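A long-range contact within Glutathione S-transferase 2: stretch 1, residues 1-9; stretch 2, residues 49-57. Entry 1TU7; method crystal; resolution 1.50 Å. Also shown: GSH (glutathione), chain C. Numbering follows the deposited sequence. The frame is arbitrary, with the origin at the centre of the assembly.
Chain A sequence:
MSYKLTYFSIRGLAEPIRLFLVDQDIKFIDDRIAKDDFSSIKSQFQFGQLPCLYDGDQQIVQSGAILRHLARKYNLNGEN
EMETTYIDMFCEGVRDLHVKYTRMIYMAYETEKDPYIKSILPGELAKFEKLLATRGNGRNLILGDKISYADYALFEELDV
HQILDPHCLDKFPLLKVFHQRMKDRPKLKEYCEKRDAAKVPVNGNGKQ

Stretch 1, residues 1-9: MSYKLTYFS
Stretch 2, residues 49-57: QLPCLYDGD

How do the two backbones run? The strand that includes Tyr3 to Tyr7 runs beside Cys52 to Asp55, nearly antiparallel at 166°, the strand axes 4.7 Å apart at closest approach. Phi/psi is -137/129 at Lys4 and -93/118 at Tyr54. The register pairs Tyr3 with Asp55, Lys4 with Tyr54, Leu5 with Leu53 and Thr6 with Cys52, with CA-CA separations of 4.5 to 5.1 Å.

What bonds hold that register? Lys4 and Tyr54 exchange two hydrogen bonds, Lys4 N to Tyr54 O at 3.0 Å and Tyr54 N to Lys4 O at 2.8 Å. Thr6 and Cys52 do the same, Thr6 N to Cys52 O at 2.8 Å and Cys52 N to Thr6 O at 3.0 Å. Gly56 N extends the ladder to Ser2 O at 2.9 Å; Gly56 has phi/psi 56/-124, and its positive phi favours glycine.

Which side chains share each face? Tyr3 (m), Leu5 (t, p), Leu53 (t, p) and Asp55 (t) lie on one face, where Leu5 CD1 makes apolar contact with Leu53 CB at 4.3 Å. A water 2.7 Å from both Ser2 OG and Asp55 OD1 donates to the carboxylate. On the other, with Cys52 (t), Thr6 (m) sets OG1 3.4 Å from CE1 at the edge of the Tyr54 ring (m). Lys4 (t, t, p, t), kinked at chi3, brings CE 3.6 Å from Tyr54 CD1; its NZ, 5.1 Å from the ring centroid, adds at most a weak cation-pi attraction.

How does the loop before the second strand close the contact? A cis peptide precedes Pro51, whose CD lies 3.7 Å from Tyr7 CE2 (Tyr7 t). Leu50 (m, t) points toward stretch 1, its CD1 4.2 Å from the Phe8 ring centroid (Phe8 m), a CH-pi contact over the face. Its backbone also binds glutathione: Leu50 N donates to GSH O2 at 2.9 Å, and GSH N2 to Leu50 O at 2.8 Å.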

ATOM      1  N   MET A   1       1.674   6.070  28.712  1.00 21.91           N
ATOM      2  CA  MET A   1       2.008   6.832  27.482  1.00 21.61           C
ATOM      3  C   MET A   1       0.856   6.852  26.501  1.00 20.89           C
ATOM      4  O   MET A   1       0.038   5.901  26.441  1.00 21.35           O
ATOM      5  CB  MET A   1       3.208   6.207  26.811  1.00 21.79           C
ATOM      6  CG  MET A   1       4.414   6.089  27.706  1.00 24.96           C
ATOM      7  SD  MET A   1       5.621   5.065  26.976  1.00 37.25           S
ATOM      8  CE  MET A   1       6.400   6.186  26.142  1.00 37.74           C
ATOM      9  N   SER A   2       0.800   7.917  25.703  1.00 18.75           N
ATOM     10  CA  SER A   2      -0.337   8.097  24.815  1.00 19.30           C
ATOM     11  C   SER A   2      -0.228   7.413  23.453  1.00 17.98           C
ATOM     12  O   SER A   2      -1.252   7.215  22.781  1.00 20.04           O
ATOM     13  CB  SER A   2      -0.634   9.573  24.617  1.00 20.15           C
ATOM     14  OG  SER A   2       0.286  10.187  23.740  1.00 25.88           O
ATOM     15  N   TYR A   3       0.988   7.061  23.043  1.00 16.45           N
ATOM     16  CA  TYR A   3       1.209   6.279  21.839  1.00 15.05           C
ATOM     17  C   TYR A   3       1.477   4.845  22.222  1.00 14.37           C
ATOM     18  O   TYR A   3       2.328   4.548  23.049  1.00 14.56           O
ATOM     19  CB  TYR A   3       2.402   6.795  21.042  1.00 14.51           C
ATOM     20  CG  TYR A   3       2.249   8.150  20.417  1.00 14.11           C
ATOM     21  CD1 TYR A   3       2.723   9.263  21.053  1.00 16.19           C
ATOM     22  CD2 TYR A   3       1.659   8.309  19.187  1.00 14.88           C
ATOM     23  CE1 TYR A   3       2.627  10.508  20.494  1.00 17.10           C
ATOM     24  CE2 TYR A   3       1.538   9.561  18.616  1.00 16.33           C
ATOM     25  CZ  TYR A   3       2.033  10.665  19.280  1.00 15.14           C
ATOM     26  OH  TYR A   3       1.947  11.939  18.759  1.00 14.99           O
ATOM     27  N   LYS A   4       0.777   3.923  21.582  1.00 13.86           N
ATOM     28  CA  LYS A   4       0.998   2.495  21.771  1.00 13.75           C
ATOM     29  C   LYS A   4       0.972   1.842  20.407  1.00 13.35           C
ATOM     30  O   LYS A   4       0.033   2.032  19.651  1.00 14.35           O
ATOM     31  CB  LYS A   4      -0.050   1.859  22.680  1.00 14.52           C
ATOM     32  CG  LYS A   4       0.109   0.374  22.798  1.00 16.33           C
ATOM     33  CD  LYS A   4      -0.612  -0.224  23.970  1.00 21.39           C
ATOM     34  CE  LYS A   4      -2.054  -0.215  23.806  1.00 22.72           C
ATOM     35  NZ  LYS A   4      -2.686  -0.761  25.059  1.00 25.16           N
ATOM     36  N   LEU A   5       1.984   1.049  20.102  1.00 12.43           N
ATOM     37  CA  LEU A   5       2.033   0.295  18.866  1.00 12.67           C
ATOM     38  C   LEU A   5       1.940  -1.164  19.197  1.00 13.12           C
ATOM     39  O   LEU A   5       2.807  -1.694  19.917  1.00 13.62           O
ATOM     40  CB  LEU A   5       3.336   0.577  18.129  1.00 12.78           C
ATOM     41  CG  LEU A   5       3.499  -0.120  16.779  1.00 12.92           C
ATOM     42  CD1 LEU A   5       2.585   0.509  15.731  1.00 14.38           C
ATOM     43  CD2 LEU A   5       4.942  -0.048  16.346  1.00 14.10           C
ATOM     44  N   THR A   6       0.920  -1.815  18.662  1.00 12.18           N
ATOM     45  CA  THR A   6       0.656  -3.224  18.909  1.00 12.81           C
ATOM     46  C   THR A   6       1.015  -4.011  17.663  1.00 13.11           C
ATOM     47  O   THR A   6       0.503  -3.739  16.577  1.00 13.24           O
ATOM     48  CB  THR A   6      -0.805  -3.411  19.295  1.00 13.39           C
ATOM     49  OG1 THR A   6      -1.037  -2.705  20.523  1.00 14.88           O
ATOM     50  CG2 THR A   6      -1.116  -4.877  19.577  1.00 14.76           C
ATOM     51  N   TYR A   7       1.927  -4.969  17.820  1.00 13.23           N
ATOM     52  CA  TYR A   7       2.324  -5.856  16.744  1.00 13.52           C
ATOM     53  C   TYR A   7       2.900  -7.121  17.362  1.00 14.11           C
ATOM     54  O   TYR A   7       3.029  -7.236  18.569  1.00 15.22           O
ATOM     55  CB  TYR A   7       3.375  -5.194  15.831  1.00 13.70           C
ATOM     56  CG  TYR A   7       3.620  -5.912  14.519  1.00 12.46           C
ATOM     57  CD1 TYR A   7       4.862  -6.472  14.237  1.00 13.74           C
ATOM     58  CD2 TYR A   7       2.616  -6.075  13.588  1.00 12.56           C
ATOM     59  CE1 TYR A   7       5.114  -7.133  13.058  1.00 14.26           C
ATOM     60  CE2 TYR A   7       2.858  -6.734  12.384  1.00 13.41           C
ATOM     61  CZ  TYR A   7       4.122  -7.246  12.119  1.00 12.89           C
ATOM     62  OH  TYR A   7       4.405  -7.902  10.947  1.00 15.36           O
ATOM     63  N   PHE A   8       3.231  -8.080  16.527  1.00 14.98           N
ATOM     64  CA  PHE A   8       3.914  -9.273  17.009  1.00 15.00           C
ATOM     65  C   PHE A   8       5.340  -8.931  17.431  1.00 15.42           C
ATOM     66  O   PHE A   8       5.869  -7.832  17.168  1.00 14.81           O
ATOM     67  CB  PHE A   8       3.843 -10.327  15.912  1.00 15.28           C
ATOM     68  CG  PHE A   8       2.430 -10.678  15.550  1.00 16.28           C
ATOM     69  CD1 PHE A   8       1.823 -10.171  14.404  1.00 17.40           C
ATOM     70  CD2 PHE A   8       1.662 -11.426  16.433  1.00 18.36           C
ATOM     71  CE1 PHE A   8       0.507 -10.443  14.097  1.00 18.62           C
ATOM     72  CE2 PHE A   8       0.332 -11.704  16.141  1.00 20.19           C
ATOM     73  CZ  PHE A   8      -0.258 -11.214  14.965  1.00 20.65           C
ATOM     74  N   SER A   9       5.989  -9.884  18.081  1.00 14.81           N
ATOM     75  CA  SER A   9       7.313  -9.675  18.616  1.00 15.41           C
ATOM     76  C   SER A   9       8.374 -10.024  17.587  1.00 15.04           C
ATOM     77  O   SER A   9       9.258 -10.841  17.810  1.00 15.58           O
ATOM     78  CB  SER A   9       7.523 -10.437  19.924  1.00 16.28           C
ATOM     79  OG  SER A   9       8.547  -9.812  20.650  1.00 21.06           O
ATOM     80  N   GLN A  49      -6.133  -7.522  11.987  1.00 13.69           N
ATOM     81  CA  GLN A  49      -4.690  -7.633  11.781  1.00 13.52           C
ATOM     82  C   GLN A  49      -3.929  -6.487  12.467  1.00 13.53           C
ATOM     83  O   GLN A  49      -4.488  -5.484  12.906  1.00 12.77           O
ATOM     84  CB  GLN A  49      -4.390  -7.671  10.269  1.00 14.08           C
ATOM     85  CG  GLN A  49      -4.914  -8.955   9.612  1.00 14.94           C
ATOM     86  CD  GLN A  49      -4.222  -9.304   8.322  1.00 16.09           C
ATOM     87  OE1 GLN A  49      -3.716 -10.438   8.154  1.00 23.41           O
ATOM     88  NE2 GLN A  49      -4.174  -8.370   7.420  1.00 13.72           N
ATOM     89  N   LEU A  50      -2.631  -6.703  12.585  1.00 13.44           N
ATOM     90  CA  LEU A  50      -1.681  -5.754  13.163  1.00 13.10           C
ATOM     91  C   LEU A  50      -0.694  -5.359  12.060  1.00 12.07           C
ATOM     92  O   LEU A  50      -0.524  -6.097  11.097  1.00 13.04           O
ATOM     93  CB  LEU A  50      -0.950  -6.430  14.329  1.00 12.81           C
ATOM     94  CG  LEU A  50      -1.864  -6.927  15.460  1.00 14.02           C
ATOM     95  CD1 LEU A  50      -1.050  -7.588  16.579  1.00 14.49           C
ATOM     96  CD2 LEU A  50      -2.738  -5.838  16.006  1.00 15.42           C
ATOM     97  N   PRO A  51       0.014  -4.233  12.166  1.00 11.93           N
ATOM     98  CA  PRO A  51       0.113  -3.378  13.345  1.00 11.79           C
ATOM     99  C   PRO A  51      -1.058  -2.469  13.575  1.00 11.87           C
ATOM    100  O   PRO A  51      -1.844  -2.206  12.656  1.00 11.93           O
ATOM    101  CB  PRO A  51       1.365  -2.548  13.039  1.00 12.12           C
ATOM    102  CG  PRO A  51       1.397  -2.461  11.570  1.00 12.03           C
ATOM    103  CD  PRO A  51       0.936  -3.802  11.105  1.00 12.61           C
ATOM    104  N   CYS A  52      -1.190  -2.047  14.825  1.00 12.29           N
ATOM    105  CA  CYS A  52      -2.127  -1.001  15.238  1.00 11.65           C
ATOM    106  C   CYS A  52      -1.438   0.053  16.029  1.00 12.20           C
ATOM    107  O   CYS A  52      -0.733  -0.282  16.969  1.00 12.48           O
ATOM    108  CB  CYS A  52      -3.217  -1.638  16.082  1.00 12.01           C
ATOM    109  SG  CYS A  52      -4.501  -0.521  16.645  1.00 13.97           S
ATOM    110  N   LEU A  53      -1.640   1.323  15.683  1.00 11.40           N
ATOM    111  CA  LEU A  53      -1.194   2.428  16.512  1.00 11.55           C
ATOM    112  C   LEU A  53      -2.396   3.027  17.228  1.00 11.45           C
ATOM    113  O   LEU A  53      -3.361   3.450  16.578  1.00 12.14           O
ATOM    114  CB  LEU A  53      -0.513   3.507  15.676  1.00 11.67           C
ATOM    115  CG  LEU A  53      -0.060   4.715  16.495  1.00 14.14           C
ATOM    116  CD1 LEU A  53       1.167   4.332  17.314  1.00 15.13           C
ATOM    117  CD2 LEU A  53       0.160   5.876  15.507  1.00 14.69           C
ATOM    118  N   TYR A  54      -2.308   3.074  18.545  1.00 12.46           N
ATOM    119  CA  TYR A  54      -3.182   3.901  19.352  1.00 12.84           C
ATOM    120  C   TYR A  54      -2.493   5.233  19.565  1.00 12.67           C
ATOM    121  O   TYR A  54      -1.399   5.291  20.107  1.00 13.64           O
ATOM    122  CB  TYR A  54      -3.456   3.207  20.684  1.00 13.31           C
ATOM    123  CG  TYR A  54      -4.049   1.809  20.573  1.00 14.24           C
ATOM    124  CD1 TYR A  54      -3.224   0.675  20.521  1.00 15.86           C
ATOM    125  CD2 TYR A  54      -5.441   1.613  20.535  1.00 14.79           C
ATOM    126  CE1 TYR A  54      -3.757  -0.596  20.440  1.00 14.79           C
ATOM    127  CE2 TYR A  54      -5.967   0.334  20.453  1.00 16.87           C
ATOM    128  CZ  TYR A  54      -5.126  -0.759  20.424  1.00 16.62           C
ATOM    129  OH  TYR A  54      -5.629  -2.056  20.374  1.00 19.01           O
ATOM    130  N   ASP A  55      -3.124   6.281  19.064  1.00 13.92           N
ATOM    131  CA  ASP A  55      -2.644   7.639  19.216  1.00 14.91           C
ATOM    132  C   ASP A  55      -3.691   8.369  20.022  1.00 15.02           C
ATOM    133  O   ASP A  55      -4.722   8.791  19.486  1.00 14.52           O
ATOM    134  CB  ASP A  55      -2.489   8.259  17.845  1.00 14.38           C
ATOM    135  CG  ASP A  55      -1.917   9.641  17.906  1.00 16.08           C
ATOM    136  OD1 ASP A  55      -1.881  10.246  19.010  1.00 16.02           O
ATOM    137  OD2 ASP A  55      -1.492  10.210  16.889  1.00 15.98           O
ATOM    138  N   GLY A  56      -3.448   8.476  21.323  1.00 16.02           N
ATOM    139  CA  GLY A  56      -4.491   8.914  22.231  1.00 17.25           C
ATOM    140  C   GLY A  56      -5.709   7.996  22.091  1.00 18.36           C
ATOM    141  O   GLY A  56      -5.568   6.780  22.187  1.00 19.39           O
ATOM    142  N   ASP A  57      -6.868   8.587  21.803  1.00 19.43           N
ATOM    143  CA  ASP A  57      -8.133   7.829  21.627  1.00 20.08           C
ATOM    144  C   ASP A  57      -8.385   7.338  20.192  1.00 19.87           C
ATOM    145  O   ASP A  57      -9.448   6.798  19.890  1.00 22.44           O
ATOM    146  CB  ASP A  57      -9.336   8.688  22.072  1.00 21.10           C
TER
HETATM  147  N1  GSH C1001      -1.842  -4.235   4.761  1.00 15.23           N
HETATM  148  CA1 GSH C1001      -1.568  -4.585   6.101  1.00 13.87           C
HETATM  149  C1  GSH C1001      -0.751  -3.590   6.810  1.00 13.13           C
HETATM  150  O11 GSH C1001       0.209  -3.036   6.046  1.00 12.86           O
HETATM  151  O12 GSH C1001      -0.753  -3.232   8.045  1.00 12.49           O
HETATM  152  CB1 GSH C1001      -1.211  -5.962   6.470  1.00 13.87           C
HETATM  153  CG1 GSH C1001      -1.378  -6.382   7.907  1.00 14.43           C
HETATM  154  CD1 GSH C1001      -0.993  -7.841   8.095  1.00 15.57           C
HETATM  155  OE1 GSH C1001      -0.793  -8.609   6.997  1.00 16.51           O
HETATM  156  N2  GSH C1001      -0.851  -8.285   9.314  1.00 14.95           N
HETATM  157  CA2 GSH C1001      -0.419  -9.647   9.637  1.00 19.79           C
HETATM  158  C2  GSH C1001      -1.261 -10.155  10.741  1.00 19.60           C
HETATM  159  O2  GSH C1001      -1.831  -9.287  11.648  1.00 16.39           O
HETATM  160  CB2 GSH C1001       1.026  -9.657  10.127  1.00 22.82           C
HETATM  161  SG2 GSH C1001       2.187  -9.392   8.769  1.00 29.65           S
HETATM  162  N3  GSH C1001      -1.478 -11.455  10.845  1.00 21.94           N
HETATM  163  CA3 GSH C1001      -2.286 -11.918  11.941  1.00 23.29           C
HETATM  164  C3  GSH C1001      -3.517 -12.605  11.447  1.00 25.11           C
HETATM  165  O31 GSH C1001      -4.117 -12.333  10.305  1.00 24.58           O
HETATM  166  O32 GSH C1001      -4.044 -13.598  12.283  1.00 27.04           O
HETATM  167  O   HOH W   1      -3.483   5.749  23.445  1.00 24.46           O
HETATM  168  O   HOH W   2      -0.870  10.827  21.398  1.00 27.65           O